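Local coordinates for GARP domain-containing protein (Trypanosoma brucei brucei TREU927, PDB 6XZ6), which serves as a trypanosome receptor for the host complement regulator factor H and increases transmission of the parasite to tsetse flies, at residues His156-Leu161 with Asp165-Tyr170. Residues are numbered along the deposited sequence; the frame is centred on the assembly and turned at random.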
ATOM      1  N   HIS A 156      -5.629   5.073 -14.120  1.00 18.12           N
ATOM      2  CA  HIS A 156      -5.943   5.817 -15.339  1.00 18.13           C
ATOM      3  C   HIS A 156      -6.502   4.874 -16.392  1.00 24.97           C
ATOM      4  O   HIS A 156      -7.371   5.271 -17.147  1.00 26.90           O
ATOM      5  CB  HIS A 156      -4.688   6.518 -15.898  1.00 19.01           C
ATOM      6  CG  HIS A 156      -4.380   7.815 -15.229  1.00 22.19           C
ATOM      7  ND1 HIS A 156      -3.210   7.999 -14.529  1.00 23.79           N
ATOM      8  CD2 HIS A 156      -5.091   8.969 -15.200  1.00 23.29           C
ATOM      9  CE1 HIS A 156      -3.259   9.238 -14.063  1.00 22.66           C
ATOM     10  NE2 HIS A 156      -4.364   9.864 -14.458  1.00 23.11           N
ATOM     11  N   ASN A 157      -5.986   3.628 -16.469  1.00 20.98           N
ATOM     12  CA  ASN A 157      -6.467   2.634 -17.407  1.00 20.23           C
ATOM     13  C   ASN A 157      -7.895   2.273 -17.080  1.00 23.26           C
ATOM     14  O   ASN A 157      -8.716   2.269 -17.985  1.00 27.17           O
ATOM     15  CB  ASN A 157      -5.557   1.408 -17.458  1.00 20.80           C
ATOM     16  CG  ASN A 157      -5.969   0.450 -18.534  1.00 56.66           C
ATOM     17  OD1 ASN A 157      -5.982   0.782 -19.738  1.00 47.26           O
ATOM     18  ND2 ASN A 157      -6.345  -0.758 -18.129  1.00 54.71           N
ATOM     19  N   LEU A 158      -8.222   2.078 -15.798  1.00 17.18           N
ATOM     20  CA  LEU A 158      -9.580   1.766 -15.355  1.00 17.67           C
ATOM     21  C   LEU A 158     -10.563   2.923 -15.639  1.00 21.85           C
ATOM     22  O   LEU A 158     -11.655   2.701 -16.135  1.00 22.72           O
ATOM     23  CB  LEU A 158      -9.581   1.409 -13.864  1.00 17.76           C
ATOM     24  CG  LEU A 158     -10.925   1.008 -13.273  1.00 22.50           C
ATOM     25  CD1 LEU A 158     -11.223  -0.465 -13.566  1.00 21.98           C
ATOM     26  CD2 LEU A 158     -10.984   1.353 -11.787  1.00 23.41           C
ATOM     27  N   ARG A 159     -10.140   4.134 -15.360  1.00 17.95           N
ATOM     28  CA  ARG A 159     -10.878   5.360 -15.530  1.00 17.71           C
ATOM     29  C   ARG A 159     -11.209   5.643 -17.042  1.00 22.96           C
ATOM     30  O   ARG A 159     -12.244   6.293 -17.347  1.00 23.27           O
ATOM     31  CB  ARG A 159     -10.086   6.489 -14.815  1.00 15.13           C
ATOM     32  CG  ARG A 159     -10.696   7.880 -14.855  1.00 18.40           C
ATOM     33  CD  ARG A 159     -10.250   8.655 -16.084  1.00 12.12           C
ATOM     34  NE  ARG A 159     -10.613  10.053 -15.947  1.00 16.99           N
ATOM     35  CZ  ARG A 159     -10.780  10.897 -16.954  1.00 30.91           C
ATOM     36  NH1 ARG A 159     -10.623  10.487 -18.204  1.00 21.65           N
ATOM     37  NH2 ARG A 159     -11.149  12.147 -16.720  1.00 26.28           N
ATOM     38  N   GLY A 160     -10.351   5.146 -17.943  1.00 18.27           N
ATOM     39  CA  GLY A 160     -10.500   5.308 -19.393  1.00 18.81           C
ATOM     40  C   GLY A 160     -11.447   4.296 -20.001  1.00 22.29           C
ATOM     41  O   GLY A 160     -12.059   4.554 -21.033  1.00 22.85           O
ATOM     42  N   LEU A 161     -11.602   3.152 -19.329  1.00 19.13           N
ATOM     43  CA  LEU A 161     -12.477   2.041 -19.712  1.00 17.68           C
ATOM     44  C   LEU A 161     -13.866   2.096 -19.091  1.00 20.57           C
ATOM     45  O   LEU A 161     -14.804   1.580 -19.695  1.00 21.81           O
ATOM     46  CB  LEU A 161     -11.788   0.702 -19.345  1.00 15.94           C
ATOM     47  CG  LEU A 161     -10.499   0.397 -20.112  1.00 18.22           C
ATOM     48  CD1 LEU A 161      -9.783  -0.735 -19.481  1.00 18.40           C
ATOM     49  CD2 LEU A 161     -10.755   0.085 -21.572  1.00 12.20           C
ATOM     50  N   ASP A 165     -18.732   6.896 -12.136  1.00 22.87           N
ATOM     51  CA  ASP A 165     -18.106   7.789 -11.169  1.00 22.01           C
ATOM     52  C   ASP A 165     -17.120   7.046 -10.269  1.00 25.81           C
ATOM     53  O   ASP A 165     -16.096   7.608  -9.902  1.00 26.03           O
ATOM     54  CB  ASP A 165     -19.183   8.498 -10.330  1.00 24.97           C
ATOM     55  CG  ASP A 165     -19.699   9.822 -10.893  1.00 37.21           C
ATOM     56  OD1 ASP A 165     -19.118  10.311 -11.902  1.00 37.11           O
ATOM     57  OD2 ASP A 165     -20.682  10.390 -10.304  1.00 39.87           O
ATOM     58  N   PHE A 166     -17.414   5.788  -9.931  1.00 23.23           N
ATOM     59  CA  PHE A 166     -16.569   4.951  -9.086  1.00 23.07           C
ATOM     60  C   PHE A 166     -15.120   4.862  -9.560  1.00 25.61           C
ATOM     61  O   PHE A 166     -14.201   4.940  -8.746  1.00 26.21           O
ATOM     62  CB  PHE A 166     -17.173   3.546  -8.953  1.00 25.45           C
ATOM     63  CG  PHE A 166     -16.286   2.585  -8.195  1.00 26.18           C
ATOM     64  CD1 PHE A 166     -15.440   1.710  -8.871  1.00 26.12           C
ATOM     65  CD2 PHE A 166     -16.272   2.578  -6.801  1.00 29.15           C
ATOM     66  CE1 PHE A 166     -14.617   0.824  -8.171  1.00 26.00           C
ATOM     67  CE2 PHE A 166     -15.442   1.698  -6.105  1.00 31.25           C
ATOM     68  CZ  PHE A 166     -14.611   0.834  -6.798  1.00 27.39           C
ATOM     69  N   ALA A 167     -14.930   4.648 -10.871  1.00 20.59           N
ATOM     70  CA  ALA A 167     -13.630   4.556 -11.534  1.00 18.20           C
ATOM     71  C   ALA A 167     -12.879   5.884 -11.460  1.00 18.73           C
ATOM     72  O   ALA A 167     -11.668   5.876 -11.291  1.00 19.95           O
ATOM     73  CB  ALA A 167     -13.829   4.132 -12.968  1.00 19.37           C
ATOM     74  N   GLU A 168     -13.587   7.015 -11.522  1.00 13.61           N
ATOM     75  CA  GLU A 168     -13.013   8.361 -11.382  1.00 14.33           C
ATOM     76  C   GLU A 168     -12.609   8.609  -9.933  1.00 21.25           C
ATOM     77  O   GLU A 168     -11.515   9.112  -9.692  1.00 22.41           O
ATOM     78  CB  GLU A 168     -13.994   9.448 -11.887  1.00 16.39           C
ATOM     79  CG  GLU A 168     -13.493  10.875 -11.755  1.00 22.30           C
ATOM     80  CD  GLU A 168     -12.283  11.306 -12.564  1.00 38.04           C
ATOM     81  OE1 GLU A 168     -12.019  10.698 -13.622  1.00 36.10           O
ATOM     82  OE2 GLU A 168     -11.610  12.275 -12.150  1.00 41.71           O
ATOM     83  N   GLU A 169     -13.467   8.217  -8.961  1.00 18.85           N
ATOM     84  CA  GLU A 169     -13.155   8.348  -7.537  1.00 18.00           C
ATOM     85  C   GLU A 169     -12.010   7.393  -7.164  1.00 19.58           C
ATOM     86  O   GLU A 169     -11.151   7.789  -6.393  1.00 20.97           O
ATOM     87  CB  GLU A 169     -14.407   8.186  -6.684  1.00 20.28           C
ATOM     88  CG  GLU A 169     -14.200   8.166  -5.179  1.00 38.49           C
ATOM     89  CD  GLU A 169     -15.198   7.250  -4.494  1.00 72.38           C
ATOM     90  OE1 GLU A 169     -15.054   6.005  -4.593  1.00 70.83           O
ATOM     91  OE2 GLU A 169     -16.155   7.786  -3.893  1.00 69.77           O
ATOM     92  N   TYR A 170     -11.915   6.215  -7.788  1.00 14.48           N
ATOM     93  CA  TYR A 170     -10.766   5.326  -7.561  1.00 14.67           C
ATOM     94  C   TYR A 170      -9.482   5.985  -8.032  1.00 20.20           C
ATOM     95  O   TYR A 170      -8.521   5.982  -7.280  1.00 22.36           O
ATOM     96  CB  TYR A 170     -10.921   3.933  -8.202  1.00 15.62           C
ATOM     97  CG  TYR A 170      -9.684   3.083  -8.013  1.00 16.39           C
ATOM     98  CD1 TYR A 170      -9.380   2.521  -6.772  1.00 17.34           C
ATOM     99  CD2 TYR A 170      -8.763   2.925  -9.040  1.00 17.45           C
ATOM    100  CE1 TYR A 170      -8.204   1.790  -6.571  1.00 16.30           C
ATOM    101  CE2 TYR A 170      -7.575   2.217  -8.845  1.00 18.55           C
ATOM    102  CZ  TYR A 170      -7.294   1.663  -7.602  1.00 25.35           C
ATOM    103  OH  TYR A 170      -6.136   0.944  -7.411  1.00 24.15           O
TER
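R159 and E168 form a salt bridge across a helical hairpin, in which helix 148-161 turns through a three-residue connection into helix 165-208; segments 156-161 and 165-170 run nearly antiparallel, their axes 161° apart. NE of R159 donates to OE1 of E168 over 2.8 Å, meeting the oxygen almost along its C-O bond. The bond is nonetheless bent at the hydrogen, in keeping with an acceptor 23° out of the guanidinium plane. The two side chains lie side by side and point the same way. Both bend at chi2 (-89° in R159), which brings their charged ends together at the outer side of the hairpin, a place suited to long, polar-ended chains.

Inward from this pair, A167 points its methyl at the other helix. So small a side chain suits the nearest pair of CA atoms, R159 CA and A167 CA, 4.9 Å apart. L158 fills the buried side; it also packs on L16 and F115, joining the hairpin to helices 4-61 and 67-125. The flat aromatic ring of Y170 suits a buried place beside L158, whose side chain it crosses at about a right angle, and edge-to-face with Y111 and F115. On helix 165-208, F166 packs on V14 of the bound factor H chain and E169 forms a salt bridge with its K33. Within the hairpin, CD2 of L158 lies 4.1 Å from CB of A167 and 3.9 Å from CD2 of Y170.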